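Local coordinates for bifunctional enzyme IspD/IspF (Campylobacter jejuni, PDB 1W55), which catalyses two separate steps of the non-mevalonate isoprenoid pathway, making CDP-methylerythritol from MEP and CTP, and methylerythritol 2,4-cyclodiphosphate from CDP-methylerythritol 2-phosphate with release of CMP, at residues 219-230 / 237-248; 282-290 / 324-332. All coordinates share one frame; numbering follows the deposited sequence.

In the fold
Both contacts belong to the IspF part of the chain, with centres about 19 Å apart. Contact 1 is partly buried: edge strand 238-240, its neighbour 210-224 and a polar loop are held together by backbone bonds, an arginine, several waters and stacked histidines beside the active site. Contact 2 is a buried packing of helix 282-295 on helix 318-329, mostly methyl groups and a ring, with one lysine bond at its rim. Each segment of contact 2 also reaches contact 1, for Ser-282 OG probably hydrogen-bonds Asp-245 OD1 and Asn-324 ND2 probably hydrogen-bonds Ala-230 O. The two helices thus touch the loop that carries His-243 and the residue following strand 227-229.

Contact 1 of 2, residues 219-230 / 237-248; sequences HEFGENRPLLLA and TMGLKAHSDGDV
The carbonyl oxygen of Leu-240 is gripped side-on by Arg-225, whose NE lies 3.0 Å and NH2 2.8 Å from Leu-240 O. Here strand 238-240 forms the edge of the IspF beta sheet, pairing antiparallel with strand 210-224 through a beta bulge between Phe-221 and Glu-223. Arginine suits the place because its flat, five-donor group can satisfy several carbonyls at once: NH1 reaches Ser-244 O at 2.9 Å in the plane of that carbonyl, and NH2 bonds Ala-242 O weakly. The extended chain beyond CG carries the guanidinium across to the loop after Leu-240, while Glu-223 OE1 sits over one of its faces as a charge partner without receiving an N-H.

That loop places His-243, which probably stabilises the transition state, as in related IspF enzymes, against His-219, a probable metal ligand. Their rings form an offset stack, centroids 4.0 Å apart and planes at 9°. Over the opposite face of His-219 lies Val-248 CG1, a CH-pi contact 3.4 Å from the ring centroid. His-219 NE2 is hydrogen-bonded to His-251 ND1, and His-243 NE2 makes a weak hydrogen bond to the phosphate of bound CMP.

Leu-240 CD2 lies over the face of Phe-221, with Met-238 SD oblique to the same ring. Gly-239 fits where a beta carbon would strike the carbonyl oxygens of Glu-223 and Arg-225. Asp-247 N-caps the following helix through OD1 and Ala-250 N, and OD2 accepts from Gly-231 N. Its chi1 near -160° swings the carboxylate away from its own N to the turn after strand 227-229, where OD1 takes Ala-230 N on its syn side at 2.9 Å.

Contact 2 of 2, residues 282-290 / 324-332; sequences SMELLKQAY and NIAHTLDLD
Met-283 and Thr-328 meet where helix 282-295 packs on helix 318-329, two helices of the IspF alpha/beta domain whose axes here cross at -49° and approach to 9.7 Å. The methionine chain bends at both chi2 (-55°) and chi3 (-83°), which brings CE 3.4 Å from Thr-328 OG1 and also against Ile-325 CG1 and Asn-324 ND2, the latter hydrogen-bonded to Ala-230 O. A long, flexible thioether suits this place, since it can fold its terminal methyl among groups of differing shape.

Thr-328 suits the place because it offers both a hydroxyl and a methyl. Its OG1 turns back to its own helix and bonds Asn-324 O at 3.0 Å, reaching that oxygen from the face opposite Thr-328 N, while CG2 points across to the carbonyl of Met-283 and the CB of Lys-287. The hydroxyl is thus satisfied within its helix, and both it and the methyl pack on helix 282-295.

The next residue, Leu-329, puts CD2 against both Leu-286 and Tyr-290, 3.9 Å from Leu-286 CG and 3.7 Å from Tyr-290 CB. The tyrosine ring extends alongside the end of helix 318-329 with Leu-329 O at its edge; its hydroxyl bonds Leu-300 N on the sheet. Beyond Leu-329 a Schellman motif ends the helix, Asp-330 taking positive phi and Leu-331 turning inward toward the tyrosine.

At the rim Lys-287 keeps its aliphatic carbons beside Thr-328, then bends at chi3 and chi4 to curl its ammonium onto the helix terminus, NZ lying 3.1 Å from Thr-328 O and tilted from that carbonyl plane.

Contact 1 of 2, residues 219-230 / 237-248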
loop_
_atom_site.group_PDB
_atom_site.type_symbol
_atom_site.label_atom_id
_atom_site.label_comp_id
_atom_site.label_asym_id
_atom_site.label_seq_id
_atom_site.Cartn_x
_atom_site.Cartn_y
_atom_site.Cartn_z
ATOM N N HIS A 219 -22.257 33.324 38.207
ATOM C CA HIS A 219 -22.386 33.368 39.663
ATOM C C HIS A 219 -22.467 34.823 40.109
ATOM O O HIS A 219 -22.045 35.730 39.385
ATOM C CB HIS A 219 -21.227 32.658 40.366
ATOM C CG HIS A 219 -21.219 31.173 40.184
ATOM N ND1 HIS A 219 -22.183 30.502 39.463
ATOM C CD2 HIS A 219 -20.352 30.230 40.617
ATOM C CE1 HIS A 219 -21.907 29.209 39.451
ATOM N NE2 HIS A 219 -20.797 29.018 40.139
ATOM N N GLU A 220 -23.016 35.019 41.299
ATOM C CA GLU A 220 -23.258 36.333 41.879
ATOM C C GLU A 220 -22.145 36.721 42.852
ATOM O O GLU A 220 -21.665 35.889 43.630
ATOM C CB GLU A 220 -24.605 36.295 42.609
ATOM C CG GLU A 220 -25.066 37.607 43.221
ATOM C CD GLU A 220 -26.405 37.481 43.926
ATOM O OE1 GLU A 220 -26.956 38.531 44.326
ATOM O OE2 GLU A 220 -26.906 36.339 44.081
ATOM N N PHE A 221 -21.725 37.977 42.799
ATOM C CA PHE A 221 -20.794 38.501 43.795
ATOM C C PHE A 221 -21.495 38.754 45.143
ATOM O O PHE A 221 -22.731 38.789 45.230
ATOM C CB PHE A 221 -20.146 39.800 43.302
ATOM C CG PHE A 221 -18.917 39.592 42.442
ATOM C CD1 PHE A 221 -18.905 40.011 41.109
ATOM C CD2 PHE A 221 -17.773 38.998 42.963
ATOM C CE1 PHE A 221 -17.775 39.832 40.308
ATOM C CE2 PHE A 221 -16.641 38.802 42.162
ATOM C CZ PHE A 221 -16.635 39.234 40.839
ATOM N N GLY A 222 -20.687 38.935 46.188
ATOM C CA GLY A 222 -21.195 39.336 47.486
ATOM C C GLY A 222 -20.998 38.321 48.596
ATOM O O GLY A 222 -21.683 38.384 49.608
ATOM N N GLU A 223 -20.087 37.372 48.414
ATOM C CA GLU A 223 -19.717 36.493 49.518
ATOM C C GLU A 223 -18.299 36.787 49.982
ATOM O O GLU A 223 -17.368 36.848 49.171
ATOM C CB GLU A 223 -19.885 35.014 49.173
ATOM C CG GLU A 223 -19.913 34.115 50.404
ATOM C CD GLU A 223 -20.903 32.975 50.283
ATOM O OE1 GLU A 223 -20.473 31.802 50.386
ATOM O OE2 GLU A 223 -22.113 33.252 50.085
ATOM N N ASN A 224 -18.156 36.991 51.292
ATOM C CA ASN A 224 -16.865 37.282 51.897
ATOM C C ASN A 224 -16.019 36.025 52.047
ATOM O O ASN A 224 -15.943 35.430 53.126
ATOM C CB ASN A 224 -17.040 37.988 53.248
ATOM C CG ASN A 224 -15.727 38.574 53.791
ATOM O OD1 ASN A 224 -15.742 39.384 54.722
ATOM N ND2 ASN A 224 -14.594 38.163 53.218
ATOM N N ARG A 225 -15.375 35.634 50.954
ATOM C CA ARG A 225 -14.488 34.474 50.940
ATOM C C ARG A 225 -13.556 34.604 49.745
ATOM O O ARG A 225 -13.763 35.475 48.903
ATOM C CB ARG A 225 -15.284 33.161 50.881
ATOM C CG ARG A 225 -16.094 32.952 49.616
ATOM C CD ARG A 225 -16.533 31.524 49.434
ATOM N NE ARG A 225 -17.593 31.375 48.437
ATOM C CZ ARG A 225 -18.217 30.230 48.191
ATOM N NH1 ARG A 225 -17.892 29.140 48.868
ATOM N NH2 ARG A 225 -19.174 30.170 47.276
ATOM N N PRO A 226 -12.520 33.773 49.678
ATOM C CA PRO A 226 -11.612 33.778 48.529
ATOM C C PRO A 226 -12.335 33.548 47.201
ATOM O O PRO A 226 -13.271 32.742 47.106
ATOM C CB PRO A 226 -10.657 32.618 48.834
ATOM C CG PRO A 226 -10.667 32.520 50.351
ATOM C CD PRO A 226 -12.099 32.804 50.714
ATOM N N LEU A 227 -11.907 34.302 46.196
ATOM C CA LEU A 227 -12.329 34.098 44.832
ATOM C C LEU A 227 -11.417 33.038 44.241
ATOM O O LEU A 227 -10.214 33.253 44.087
ATOM C CB LEU A 227 -12.230 35.408 44.040
ATOM C CG LEU A 227 -12.667 35.331 42.578
ATOM C CD1 LEU A 227 -14.092 34.794 42.475
ATOM C CD2 LEU A 227 -12.526 36.695 41.890
ATOM N N LEU A 228 -11.999 31.879 43.953
ATOM C CA LEU A 228 -11.290 30.759 43.337
ATOM C C LEU A 228 -11.785 30.582 41.909
ATOM O O LEU A 228 -12.982 30.408 41.679
ATOM C CB LEU A 228 -11.559 29.459 44.109
ATOM C CG LEU A 228 -11.067 29.295 45.547
ATOM C CD1 LEU A 228 -11.400 27.884 46.028
ATOM C CD2 LEU A 228 -9.575 29.558 45.671
ATOM N N LEU A 229 -10.869 30.638 40.958
ATOM C CA LEU A 229 -11.211 30.396 39.564
ATOM C C LEU A 229 -10.227 29.369 39.028
ATOM O O LEU A 229 -9.007 29.549 39.144
ATOM C CB LEU A 229 -11.154 31.691 38.756
ATOM C CG LEU A 229 -12.166 32.794 39.078
ATOM C CD1 LEU A 229 -11.967 33.948 38.094
ATOM C CD2 LEU A 229 -13.610 32.286 39.047
ATOM N N ALA A 230 -10.761 28.284 38.465
ATOM C CA ALA A 230 -9.954 27.120 38.082
ATOM C C ALA A 230 -9.074 26.672 39.253
ATOM O O ALA A 230 -7.930 26.234 39.061
ATOM C CB ALA A 230 -9.106 27.417 36.827
ATOM N N THR A 237 -11.076 38.018 49.339
ATOM C CA THR A 237 -12.382 38.308 49.936
ATOM C C THR A 237 -13.514 38.536 48.929
ATOM O O THR A 237 -14.688 38.518 49.296
ATOM C CB THR A 237 -12.299 39.570 50.839
ATOM O OG1 THR A 237 -11.892 40.685 50.043
ATOM C CG2 THR A 237 -11.198 39.459 51.900
ATOM N N MET A 238 -13.164 38.795 47.671
ATOM C CA MET A 238 -14.172 39.145 46.664
ATOM C C MET A 238 -14.806 37.884 46.067
ATOM O O MET A 238 -14.723 37.647 44.853
ATOM C CB MET A 238 -13.567 40.031 45.557
ATOM C CG MET A 238 -14.574 40.907 44.831
ATOM S SD MET A 238 -13.946 41.625 43.268
ATOM C CE MET A 238 -12.697 42.725 43.805
ATOM N N GLY A 239 -15.443 37.090 46.924
ATOM C CA GLY A 239 -15.968 35.802 46.526
ATOM C C GLY A 239 -17.343 35.812 45.896
ATOM O O GLY A 239 -18.063 36.814 45.897
ATOM N N LEU A 240 -17.709 34.666 45.345
ATOM C CA LEU A 240 -19.006 34.510 44.711
ATOM C C LEU A 240 -19.843 33.625 45.606
ATOM O O LEU A 240 -19.303 32.807 46.360
ATOM C CB LEU A 240 -18.871 33.905 43.299
ATOM C CG LEU A 240 -18.035 34.710 42.291
ATOM C CD1 LEU A 240 -17.429 33.810 41.194
ATOM C CD2 LEU A 240 -18.867 35.843 41.677
ATOM N N LYS A 241 -21.155 33.788 45.500
ATOM C CA LYS A 241 -22.108 33.128 46.389
ATOM C C LYS A 241 -22.378 31.686 46.010
ATOM O O LYS A 241 -22.573 31.366 44.828
ATOM C CB LYS A 241 -23.434 33.899 46.416
ATOM C CG LYS A 241 -23.348 35.227 47.144
ATOM C CD LYS A 241 -24.688 35.946 47.169
ATOM C CE LYS A 241 -24.506 37.342 47.764
ATOM N NZ LYS A 241 -25.783 38.123 47.797
ATOM N N ALA A 242 -22.382 30.829 47.031
ATOM C CA ALA A 242 -22.879 29.453 46.941
ATOM C C ALA A 242 -22.137 28.633 45.878
ATOM O O ALA A 242 -20.957 28.882 45.646
ATOM C CB ALA A 242 -24.397 29.453 46.713
ATOM N N HIS A 243 -22.819 27.659 45.259
ATOM C CA HIS A 243 -22.240 26.768 44.241
ATOM C C HIS A 243 -20.883 26.209 44.665
ATOM O O HIS A 243 -19.846 26.490 44.033
ATOM C CB HIS A 243 -22.104 27.494 42.892
ATOM C CG HIS A 243 -23.404 27.985 42.343
ATOM N ND1 HIS A 243 -23.832 29.284 42.505
ATOM C CD2 HIS A 243 -24.384 27.344 41.662
ATOM C CE1 HIS A 243 -25.014 29.429 41.932
ATOM N NE2 HIS A 243 -25.371 28.266 41.413
ATOM N N SER A 244 -20.906 25.416 45.733
ATOM C CA SER A 244 -19.703 24.835 46.329
ATOM C C SER A 244 -18.729 25.940 46.756
ATOM O O SER A 244 -19.058 26.785 47.591
ATOM C CB SER A 244 -19.032 23.856 45.359
ATOM O OG SER A 244 -19.990 23.022 44.724
ATOM N N ASP A 245 -17.545 25.938 46.151
ATOM C CA ASP A 245 -16.516 26.921 46.435
ATOM C C ASP A 245 -16.615 28.131 45.501
ATOM O O ASP A 245 -15.700 28.957 45.467
ATOM C CB ASP A 245 -15.140 26.257 46.328
ATOM C CG ASP A 245 -14.923 25.541 44.981
ATOM O OD1 ASP A 245 -15.772 25.688 44.066
ATOM O OD2 ASP A 245 -13.927 24.817 44.740
ATOM N N GLY A 246 -17.710 28.221 44.736
ATOM C CA GLY A 246 -17.998 29.370 43.882
ATOM C C GLY A 246 -17.238 29.490 42.552
ATOM O O GLY A 246 -17.315 30.516 41.874
ATOM N N ASP A 247 -16.506 28.453 42.174
ATOM C CA ASP A 247 -15.675 28.476 40.967
ATOM C C ASP A 247 -16.527 28.436 39.687
ATOM O O ASP A 247 -16.753 27.358 39.138
ATOM C CB ASP A 247 -14.720 27.278 41.037
ATOM C CG ASP A 247 -13.501 27.417 40.145
ATOM O OD1 ASP A 247 -13.577 27.997 39.025
ATOM O OD2 ASP A 247 -12.409 26.910 40.478
ATOM N N VAL A 248 -17.008 29.599 39.225
ATOM C CA VAL A 248 -17.831 29.671 38.004
ATOM C C VAL A 248 -17.078 29.146 36.808
ATOM O O VAL A 248 -17.676 28.571 35.907
ATOM C CB VAL A 248 -18.171 31.092 37.484
ATOM C CG1 VAL A 248 -19.680 31.283 37.273
ATOM C CG2 VAL A 248 -17.445 32.221 38.179
HETATM O O HOH W 1 -23.739 32.785 42.893
HETATM O O HOH W 2 -28.064 36.749 46.819
HETATM O O HOH W 3 -17.892 39.589 46.760
HETATM O O HOH W 4 -15.703 32.722 45.840
HETATM O O HOH W 5 -14.036 30.214 47.758
HETATM O O HOH W 6 -14.811 30.877 43.873
#

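Contact 2 of 2, residues 282-290 / 324-332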
loop_
_atom_site.group_PDB
_atom_site.type_symbol
_atom_site.label_atom_id
_atom_site.label_comp_id
_atom_site.label_asym_id
_atom_site.label_seq_id
_atom_site.Cartn_x
_atom_site.Cartn_y
_atom_site.Cartn_z
ATOM N N SER A 282 -14.659 22.050 43.349
ATOM C CA SER A 282 -15.140 22.139 41.945
ATOM C C SER A 282 -14.200 21.571 40.882
ATOM O O SER A 282 -14.650 21.072 39.860
ATOM C CB SER A 282 -15.439 23.589 41.589
ATOM O OG SER A 282 -16.668 23.996 42.156
ATOM N N MET A 283 -12.899 21.658 41.134
ATOM C CA MET A 283 -11.890 21.103 40.247
ATOM C C MET A 283 -11.906 19.568 40.295
ATOM O O MET A 283 -11.598 18.910 39.296
ATOM C CB MET A 283 -10.495 21.641 40.608
ATOM C CG MET A 283 -10.289 23.119 40.266
ATOM S SD MET A 283 -10.644 23.510 38.513
ATOM C CE MET A 283 -9.077 23.067 37.705
ATOM N N GLU A 284 -12.262 19.012 41.454
ATOM C CA GLU A 284 -12.441 17.566 41.593
ATOM C C GLU A 284 -13.708 17.127 40.873
ATOM O O GLU A 284 -13.724 16.073 40.234
ATOM C CB GLU A 284 -12.463 17.149 43.078
ATOM C CG GLU A 284 -12.707 15.658 43.343
ATOM C CD GLU A 284 -11.628 14.730 42.774
ATOM O OE1 GLU A 284 -10.433 15.116 42.723
ATOM O OE2 GLU A 284 -11.981 13.598 42.378
ATOM N N LEU A 285 -14.754 17.956 40.962
ATOM C CA LEU A 285 -16.002 17.722 40.239
ATOM C C LEU A 285 -15.753 17.748 38.736
ATOM O O LEU A 285 -16.268 16.903 38.008
ATOM C CB LEU A 285 -17.060 18.769 40.609
ATOM C CG LEU A 285 -17.567 18.844 42.054
ATOM C CD1 LEU A 285 -18.689 19.866 42.167
ATOM C CD2 LEU A 285 -18.033 17.489 42.568
ATOM N N LEU A 286 -14.960 18.729 38.291
ATOM C CA LEU A 286 -14.493 18.822 36.908
ATOM C C LEU A 286 -13.757 17.559 36.470
ATOM O O LEU A 286 -14.051 16.997 35.412
ATOM C CB LEU A 286 -13.574 20.047 36.727
ATOM C CG LEU A 286 -12.789 20.155 35.409
ATOM C CD1 LEU A 286 -13.736 20.214 34.180
ATOM C CD2 LEU A 286 -11.823 21.348 35.414
ATOM N N LYS A 287 -12.791 17.124 37.280
ATOM C CA LYS A 287 -12.013 15.924 36.976
ATOM C C LYS A 287 -12.911 14.684 36.820
ATOM O O LYS A 287 -12.723 13.878 35.908
ATOM C CB LYS A 287 -10.963 15.680 38.056
ATOM C CG LYS A 287 -10.164 14.394 37.868
ATOM C CD LYS A 287 -9.422 13.992 39.136
ATOM C CE LYS A 287 -8.087 14.735 39.284
ATOM N NZ LYS A 287 -6.988 14.159 38.443
ATOM N N GLN A 288 -13.890 14.551 37.705
ATOM C CA GLN A 288 -14.801 13.410 37.674
ATOM C C GLN A 288 -15.733 13.443 36.466
ATOM O O GLN A 288 -16.094 12.394 35.931
ATOM C CB GLN A 288 -15.609 13.333 38.974
ATOM C CG GLN A 288 -14.816 12.789 40.156
ATOM C CD GLN A 288 -15.640 12.733 41.431
ATOM O OE1 GLN A 288 -16.778 12.265 41.422
ATOM N NE2 GLN A 288 -15.073 13.218 42.524
ATOM N N ALA A 289 -16.133 14.646 36.050
ATOM C CA ALA A 289 -16.945 14.801 34.844
ATOM C C ALA A 289 -16.157 14.367 33.588
ATOM O O ALA A 289 -16.689 13.681 32.721
ATOM C CB ALA A 289 -17.418 16.235 34.710
ATOM N N TYR A 290 -14.892 14.774 33.502
ATOM C CA TYR A 290 -14.014 14.336 32.421
ATOM C C TYR A 290 -13.779 12.817 32.440
ATOM O O TYR A 290 -13.693 12.189 31.376
ATOM C CB TYR A 290 -12.681 15.094 32.443
ATOM C CG TYR A 290 -11.812 14.828 31.227
ATOM C CD1 TYR A 290 -12.370 14.773 29.940
ATOM C CD2 TYR A 290 -10.440 14.615 31.363
ATOM C CE1 TYR A 290 -11.583 14.504 28.829
ATOM C CE2 TYR A 290 -9.636 14.362 30.249
ATOM C CZ TYR A 290 -10.219 14.309 28.987
ATOM O OH TYR A 290 -9.443 14.056 27.883
ATOM N N ASN A 324 -3.246 24.747 36.344
ATOM C CA ASN A 324 -4.085 23.954 37.253
ATOM C C ASN A 324 -5.165 23.112 36.534
ATOM O O ASN A 324 -5.404 21.959 36.906
ATOM C CB ASN A 324 -4.716 24.852 38.322
ATOM C CG ASN A 324 -5.099 24.080 39.592
ATOM O OD1 ASN A 324 -4.373 23.185 40.046
ATOM N ND2 ASN A 324 -6.247 24.419 40.161
ATOM N N ILE A 325 -5.803 23.685 35.508
ATOM C CA ILE A 325 -6.705 22.921 34.634
ATOM C C ILE A 325 -5.974 21.765 33.965
ATOM O O ILE A 325 -6.506 20.664 33.891
ATOM C CB ILE A 325 -7.374 23.819 33.535
ATOM C CG1 ILE A 325 -8.348 24.827 34.151
ATOM C CG2 ILE A 325 -8.105 22.945 32.482
ATOM C CD1 ILE A 325 -8.684 26.029 33.212
ATOM N N ALA A 326 -4.764 22.019 33.463
ATOM C CA ALA A 326 -3.966 20.968 32.818
ATOM C C ALA A 326 -3.673 19.810 33.770
ATOM O O ALA A 326 -3.773 18.649 33.381
ATOM C CB ALA A 326 -2.640 21.543 32.245
ATOM N N HIS A 327 -3.287 20.141 35.003
ATOM C CA HIS A 327 -2.908 19.150 36.015
ATOM C C HIS A 327 -4.118 18.315 36.446
ATOM O O HIS A 327 -4.039 17.094 36.494
ATOM C CB HIS A 327 -2.246 19.841 37.225
ATOM C CG HIS A 327 -1.996 18.926 38.386
ATOM N ND1 HIS A 327 -2.838 18.861 39.478
ATOM C CD2 HIS A 327 -1.001 18.034 38.624
ATOM C CE1 HIS A 327 -2.371 17.969 40.338
ATOM N NE2 HIS A 327 -1.259 17.453 39.844
ATOM N N THR A 328 -5.228 18.992 36.736
ATOM C CA THR A 328 -6.507 18.353 37.051
ATOM C C THR A 328 -6.959 17.363 35.964
ATOM O O THR A 328 -7.450 16.272 36.269
ATOM C CB THR A 328 -7.593 19.453 37.217
ATOM O OG1 THR A 328 -7.321 20.238 38.382
ATOM C CG2 THR A 328 -9.001 18.853 37.464
ATOM N N LEU A 329 -6.816 17.752 34.698
ATOM C CA LEU A 329 -7.350 16.934 33.608
ATOM C C LEU A 329 -6.288 16.057 32.972
ATOM O O LEU A 329 -6.584 15.315 32.043
ATOM C CB LEU A 329 -8.051 17.809 32.550
ATOM C CG LEU A 329 -9.245 18.638 33.041
ATOM C CD1 LEU A 329 -9.739 19.575 31.945
ATOM C CD2 LEU A 329 -10.387 17.726 33.552
ATOM N N ASP A 330 -5.059 16.134 33.484
ATOM C CA ASP A 330 -3.929 15.377 32.944
ATOM C C ASP A 330 -3.759 15.652 31.435
ATOM O O ASP A 330 -3.652 14.735 30.607
ATOM C CB ASP A 330 -4.052 13.873 33.285
ATOM C CG ASP A 330 -2.808 13.070 32.897
ATOM O OD1 ASP A 330 -1.692 13.639 32.861
ATOM O OD2 ASP A 330 -2.860 11.856 32.597
ATOM N N LEU A 331 -3.745 16.942 31.106
ATOM C CA LEU A 331 -3.563 17.430 29.744
ATOM C C LEU A 331 -2.281 18.235 29.649
ATOM O O LEU A 331 -1.842 18.830 30.635
ATOM C CB LEU A 331 -4.716 18.354 29.363
ATOM C CG LEU A 331 -6.104 17.776 29.112
ATOM C CD1 LEU A 331 -7.026 18.892 28.622
ATOM C CD2 LEU A 331 -6.039 16.627 28.104
ATOM N N ASP A 332 -1.687 18.270 28.466
ATOM C CA ASP A 332 -0.563 19.159 28.242
ATOM C C ASP A 332 -1.053 20.608 28.313
ATOM O O ASP A 332 -2.126 20.952 27.785
ATOM C CB ASP A 332 0.106 18.862 26.906
ATOM C CG ASP A 332 1.060 17.674 26.984
ATOM O OD1 ASP A 332 2.025 17.705 27.796
ATOM O OD2 ASP A 332 0.927 16.664 26.276
#